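Local coordinates for aminotransferase (Neisseria meningitidis Z2491, PDB 3JTX), which probably catalyses the pyridoxal-phosphate-dependent transfer of amino groups between amino acids and 2-oxo acids, at residues A[32-37]-A[350-355]; A[329-334]-A[373-378]. All coordinates share one frame; numbering follows the deposited sequence.

Interaction 1. Residues A[32-37]-A[350-355]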
loop_
_atom_site.group_PDB
_atom_site.type_symbol
_atom_site.label_atom_id
_atom_site.label_comp_id
_atom_site.label_asym_id
_atom_site.label_seq_id
_atom_site.Cartn_x
_atom_site.Cartn_y
_atom_site.Cartn_z
ATOM N N ALA A 32 -18.928 -8.715 27.452
ATOM C CA ALA A 32 -17.465 -8.788 27.410
ATOM C C ALA A 32 -16.894 -7.363 27.446
ATOM O O ALA A 32 -17.469 -6.447 26.837
ATOM C CB ALA A 32 -17.003 -9.522 26.157
ATOM N N VAL A 33 -15.780 -7.175 28.159
ATOM C CA VAL A 33 -15.123 -5.868 28.258
ATOM C C VAL A 33 -13.771 -5.953 27.518
ATOM O O VAL A 33 -12.810 -6.545 28.032
ATOM C CB VAL A 33 -14.906 -5.440 29.726
ATOM C CG1 VAL A 33 -14.387 -4.012 29.795
ATOM C CG2 VAL A 33 -16.207 -5.544 30.550
ATOM N N PRO A 34 -13.708 -5.392 26.305
ATOM C CA PRO A 34 -12.526 -5.607 25.472
ATOM C C PRO A 34 -11.411 -4.631 25.809
ATOM O O PRO A 34 -11.377 -3.519 25.279
ATOM C CB PRO A 34 -13.054 -5.375 24.053
ATOM C CG PRO A 34 -14.104 -4.332 24.233
ATOM C CD PRO A 34 -14.782 -4.704 25.553
ATOM N N LEU A 35 -10.515 -5.031 26.706
ATOM C CA LEU A 35 -9.346 -4.194 27.033
ATOM C C LEU A 35 -8.065 -4.756 26.425
ATOM O O LEU A 35 -6.958 -4.254 26.689
ATOM C CB LEU A 35 -9.187 -4.050 28.543
ATOM C CG LEU A 35 -10.426 -3.622 29.348
ATOM C CD1 LEU A 35 -10.085 -3.597 30.814
ATOM C CD2 LEU A 35 -10.998 -2.266 28.903
ATOM N N HIS A 36 -8.224 -5.775 25.589
ATOM C CA HIS A 36 -7.106 -6.516 25.020
ATOM C C HIS A 36 -6.614 -6.020 23.654
ATOM O O HIS A 36 -5.549 -6.445 23.213
ATOM C CB HIS A 36 -7.463 -8.010 24.899
ATOM C CG HIS A 36 -8.631 -8.290 23.999
ATOM N ND1 HIS A 36 -9.818 -7.583 24.070
ATOM C CD2 HIS A 36 -8.808 -9.222 23.030
ATOM C CE1 HIS A 36 -10.660 -8.055 23.168
ATOM N NE2 HIS A 36 -10.079 -9.058 22.533
ATOM N N ILE A 37 -7.378 -5.162 22.980
ATOM C CA ILE A 37 -7.079 -4.788 21.583
ATOM C C ILE A 37 -6.407 -3.411 21.505
ATOM O O ILE A 37 -6.789 -2.500 22.196
ATOM C CB ILE A 37 -8.350 -4.810 20.682
ATOM C CG1 ILE A 37 -9.014 -6.188 20.715
ATOM C CG2 ILE A 37 -7.977 -4.480 19.205
ATOM C CD1 ILE A 37 -10.385 -6.268 19.986
ATOM N N ALA A 350 -15.935 -11.414 32.632
ATOM C CA ALA A 350 -15.971 -11.199 31.192
ATOM C C ALA A 350 -14.992 -10.126 30.750
ATOM O O ALA A 350 -15.191 -9.511 29.710
ATOM C CB ALA A 350 -17.423 -10.855 30.709
ATOM N N ILE A 351 -13.943 -9.874 31.535
ATOM C CA ILE A 351 -12.986 -8.819 31.178
ATOM C C ILE A 351 -11.852 -9.429 30.363
ATOM O O ILE A 351 -11.234 -10.407 30.785
ATOM C CB ILE A 351 -12.412 -8.084 32.419
ATOM C CG1 ILE A 351 -13.515 -7.328 33.194
ATOM C CG2 ILE A 351 -11.292 -7.105 31.979
ATOM C CD1 ILE A 351 -13.082 -6.866 34.618
ATOM N N GLN A 352 -11.566 -8.827 29.214
ATOM C CA GLN A 352 -10.516 -9.274 28.309
ATOM C C GLN A 352 -9.253 -8.378 28.416
ATOM O O GLN A 352 -9.272 -7.191 28.041
ATOM C CB GLN A 352 -11.038 -9.271 26.868
ATOM C CG GLN A 352 -12.260 -10.166 26.617
ATOM C CD GLN A 352 -12.890 -9.924 25.244
ATOM O OE1 GLN A 352 -13.503 -8.888 25.001
ATOM N NE2 GLN A 352 -12.728 -10.880 24.346
ATOM N N VAL A 353 -8.175 -8.953 28.942
ATOM C CA VAL A 353 -6.847 -8.317 28.919
ATOM C C VAL A 353 -5.869 -9.225 28.185
ATOM O O VAL A 353 -6.129 -10.411 28.024
ATOM C CB VAL A 353 -6.316 -7.980 30.339
ATOM C CG1 VAL A 353 -7.317 -7.092 31.075
ATOM C CG2 VAL A 353 -6.003 -9.246 31.150
ATOM N N LEU A 354 -4.746 -8.672 27.734
ATOM C CA LEU A 354 -3.793 -9.431 26.901
ATOM C C LEU A 354 -2.589 -9.931 27.715
ATOM O O LEU A 354 -1.803 -9.108 28.214
ATOM C CB LEU A 354 -3.296 -8.551 25.755
ATOM C CG LEU A 354 -2.594 -9.295 24.606
ATOM C CD1 LEU A 354 -3.546 -10.283 23.924
ATOM C CD2 LEU A 354 -2.034 -8.320 23.585
ATOM N N PRO A 355 -2.429 -11.272 27.853
ATOM C CA PRO A 355 -1.225 -11.791 28.478
ATOM C C PRO A 355 0.036 -11.235 27.810
ATOM O O PRO A 355 0.186 -11.296 26.577
ATOM C CB PRO A 355 -1.356 -13.308 28.267
ATOM C CG PRO A 355 -2.816 -13.527 28.266
ATOM C CD PRO A 355 -3.354 -12.362 27.505
#
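Gln352 and His36 lie side by side with their side chains pointing the same way, the amide plane turned 38° from the imidazole. Gln352 CB sits over one ring face, 3.9 Å from the centroid of the His36 ring, in a CH-pi contact. CG of His36 stands between its own backbone N and carbonyl carbon (chi1 61°), within reach of Gln352 CB, while Ile37 CG1 covers the centre of the opposite face. The Gln352 chain runs on extended beyond CG, and its OE1 reaches 3.5 Å from His36 CE1 and the same distance from Pro34 CA. His36 ND1 is buried here with no polar partner. On the other side of the strands Val33 and Ile351 run alongside each other, Val33 CG2 4.2 Å from Ile351 CG1. The Leu35 side chain runs slantwise to that of Ile351, CD1 touching CG2.

The backbones join as a two-stranded parallel sheet, which ties the N-terminal part of the chain to its C-terminal part in what is probably the small domain of a fold-type I aminotransferase. Val33 is gripped twice: its N gives a hydrogen bond to Ala350 O (2.9 Å), and its O accepts one from Gln352 N. Leu35 N donates to Gln352 O at 2.8 Å, but with a bent N-H...O angle of 131°. Ala350, with positive phi, turns the chain from helix 338-349 into strand 351-352.

Trp346 of that helix meets Ala32 and Gln352, and Leu17 of helix 13-20 touches His36 and Gln352. Helix 381-394 covers Val33, Leu35 and Ile351, and strand 372-376 packs against Leu35, Val353 and Leu354.

Interaction 2. Residues A[329-334]-A[373-378]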
loop_
_atom_site.group_PDB
_atom_site.type_symbol
_atom_site.label_atom_id
_atom_site.label_comp_id
_atom_site.label_asym_id
_atom_site.label_seq_id
_atom_site.Cartn_x
_atom_site.Cartn_y
_atom_site.Cartn_z
ATOM N N ILE A 329 -2.071 0.464 29.986
ATOM C CA ILE A 329 -1.503 0.181 31.289
ATOM C C ILE A 329 -0.822 -1.203 31.152
ATOM O O ILE A 329 -1.462 -2.188 30.773
ATOM C CB ILE A 329 -2.574 0.121 32.382
ATOM C CG1 ILE A 329 -3.267 1.485 32.541
ATOM C CG2 ILE A 329 -1.956 -0.294 33.704
ATOM C CD1 ILE A 329 -4.368 1.479 33.583
ATOM N N TRP A 330 0.478 -1.249 31.426
ATOM C CA TRP A 330 1.256 -2.495 31.421
ATOM C C TRP A 330 1.283 -2.968 32.867
ATOM O O TRP A 330 2.174 -2.611 33.645
ATOM C CB TRP A 330 2.645 -2.185 30.831
ATOM C CG TRP A 330 3.644 -3.299 30.575
ATOM C CD1 TRP A 330 4.967 -3.312 30.982
ATOM C CD2 TRP A 330 3.467 -4.476 29.780
ATOM N NE1 TRP A 330 5.599 -4.428 30.509
ATOM C CE2 TRP A 330 4.702 -5.170 29.780
ATOM C CE3 TRP A 330 2.383 -5.025 29.082
ATOM C CZ2 TRP A 330 4.877 -6.392 29.117
ATOM C CZ3 TRP A 330 2.554 -6.253 28.432
ATOM C CH2 TRP A 330 3.793 -6.908 28.435
ATOM N N LEU A 331 0.287 -3.768 33.232
ATOM C CA LEU A 331 0.025 -4.090 34.625
ATOM C C LEU A 331 0.831 -5.298 35.117
ATOM O O LEU A 331 0.715 -6.410 34.584
ATOM C CB LEU A 331 -1.475 -4.336 34.829
ATOM C CG LEU A 331 -1.888 -4.580 36.285
ATOM C CD1 LEU A 331 -1.698 -3.294 37.110
ATOM C CD2 LEU A 331 -3.325 -5.094 36.393
ATOM N N LYS A 332 1.640 -5.072 36.147
ATOM C CA LYS A 332 2.393 -6.141 36.792
ATOM C C LYS A 332 1.437 -7.059 37.555
ATOM O O LYS A 332 0.693 -6.612 38.429
ATOM C CB LYS A 332 3.457 -5.555 37.735
ATOM C CG LYS A 332 4.439 -6.589 38.313
ATOM C CD LYS A 332 5.466 -5.927 39.260
ATOM C CE LYS A 332 6.059 -6.924 40.259
ATOM N NZ LYS A 332 7.089 -6.306 41.168
ATOM N N VAL A 333 1.468 -8.342 37.197
ATOM C CA VAL A 333 0.642 -9.363 37.806
ATOM C C VAL A 333 1.296 -9.817 39.123
ATOM O O VAL A 333 2.432 -10.303 39.114
ATOM C CB VAL A 333 0.483 -10.576 36.858
ATOM C CG1 VAL A 333 -0.269 -11.721 37.556
ATOM C CG2 VAL A 333 -0.218 -10.130 35.563
ATOM N N PRO A 334 0.581 -9.675 40.250
ATOM C CA PRO A 334 1.145 -10.003 41.567
ATOM C C PRO A 334 1.900 -11.343 41.665
ATOM O O PRO A 334 3.041 -11.356 42.142
ATOM C CB PRO A 334 -0.074 -9.968 42.476
ATOM C CG PRO A 334 -0.936 -8.883 41.863
ATOM C CD PRO A 334 -0.753 -9.048 40.373
ATOM N N VAL A 373 0.177 -7.943 32.053
ATOM C CA VAL A 373 -0.895 -7.923 31.070
ATOM C C VAL A 373 -1.019 -6.523 30.495
ATOM O O VAL A 373 -0.839 -5.521 31.205
ATOM C CB VAL A 373 -2.271 -8.393 31.649
ATOM C CG1 VAL A 373 -2.204 -9.842 32.072
ATOM C CG2 VAL A 373 -2.754 -7.491 32.834
ATOM N N ARG A 374 -1.300 -6.445 29.200
ATOM C CA ARG A 374 -1.620 -5.176 28.592
ATOM C C ARG A 374 -3.123 -4.892 28.715
ATOM O O ARG A 374 -3.958 -5.709 28.345
ATOM C CB ARG A 374 -1.177 -5.120 27.126
ATOM C CG ARG A 374 -1.177 -3.711 26.580
ATOM C CD ARG A 374 -0.976 -3.684 25.111
ATOM N NE ARG A 374 -2.072 -4.272 24.371
ATOM C CZ ARG A 374 -2.068 -4.463 23.053
ATOM N NH1 ARG A 374 -1.025 -4.092 22.324
ATOM N NH2 ARG A 374 -3.118 -5.002 22.451
ATOM N N ILE A 375 -3.446 -3.716 29.252
ATOM C CA ILE A 375 -4.816 -3.208 29.337
ATOM C C ILE A 375 -4.880 -1.917 28.525
ATOM O O ILE A 375 -4.069 -1.015 28.750
ATOM C CB ILE A 375 -5.185 -2.883 30.819
ATOM C CG1 ILE A 375 -5.164 -4.144 31.671
ATOM C CG2 ILE A 375 -6.539 -2.242 30.926
ATOM C CD1 ILE A 375 -5.126 -3.879 33.205
ATOM N N ALA A 376 -5.808 -1.844 27.570
ATOM C CA ALA A 376 -6.030 -0.650 26.754
ATOM C C ALA A 376 -7.247 0.087 27.285
ATOM O O ALA A 376 -8.303 -0.514 27.425
ATOM C CB ALA A 376 -6.245 -1.038 25.263
ATOM N N LEU A 377 -7.103 1.377 27.578
ATOM C CA LEU A 377 -8.216 2.197 28.051
ATOM C C LEU A 377 -8.892 2.915 26.873
ATOM O O LEU A 377 -8.890 4.148 26.775
ATOM C CB LEU A 377 -7.732 3.194 29.114
ATOM C CG LEU A 377 -7.139 2.588 30.407
ATOM C CD1 LEU A 377 -6.881 3.675 31.453
ATOM C CD2 LEU A 377 -8.006 1.484 30.997
ATOM N N VAL A 378 -9.498 2.126 25.994
ATOM C CA VAL A 378 -10.147 2.655 24.787
ATOM C C VAL A 378 -11.674 2.730 24.896
ATOM O O VAL A 378 -12.294 3.578 24.260
ATOM C CB VAL A 378 -9.713 1.871 23.521
ATOM C CG1 VAL A 378 -8.206 2.083 23.275
ATOM C CG2 VAL A 378 -10.029 0.387 23.625
#
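Ile329 and Ile375 face each other as a hydrogen-bonded antiparallel pair: Ile329 N donates to Ile375 O at 2.8 Å, and Ile375 N returns a bond to Ile329 O. Leu331 and Val373 form the second such pair, with Leu331 N 2.9 Å from Val373 O. On the face carrying these four residues, Leu331 CD2 meets Ile375 CD1 at 3.9 Å, and Leu331 CB lies equally close to Val373 CG2. Ile329 CD1 also touches Leu377 CD1 at 4.0 Å. The Val333 and Val373 side chains cross at about a right angle, CG2 on CG1.

Trp330 and Arg374, the non-hydrogen-bonded pair between them, occupy the other face. The six-membered ring of Trp330 brings CE3 to 4.1 Å from Arg374 CB, and the two side chains cross at about a right angle. The arginine chain bends at chi3 (66°), setting NE aside, and the guanidinium lies away from strand 329-332.

The pairing joins an edge strand of a three-stranded antiparallel sheet to its central strand, 372-376.

Farther out, helices 294-314 and 338-349 back the aliphatic face, through Ile329 and through Phe341 against Leu331, Val333 and Val373. Tyr372 stacks on Trp330, and Phe154 meets it edge-to-face. Arg374 NH1 bonds to Asn179 OD1, and NH2 to His36 O and, by a salt bridge, to a MES probably from the crystallisation liquor; its sulfonate may mimic the substrate carboxylate that an arginine holds in related aminotransferases.

How the interactions relate
Both interactions are buried, and interaction 1 reaches the three-stranded sheet of interaction 2 through strand 354-355, the neighbour of 372-376. Interaction 2 joins antiparallel strands by two hydrogen-bonded pairs; interaction 1 is a short parallel pairing, with several of its residues partly exposed. Their chemistry differs accordingly: aliphatic packing and an indole against an arginine stem in 329-334/373-378, the aliphatic stem of a glutamine over an imidazole face in 32-37/350-355. They touch directly: Leu35 O lies 2.8 Å from Ala376 N and Leu354 O 2.9 Å from Arg374 N, both probable hydrogen bonds, so strand 372-376 of interaction 2 abuts both segments of interaction 1.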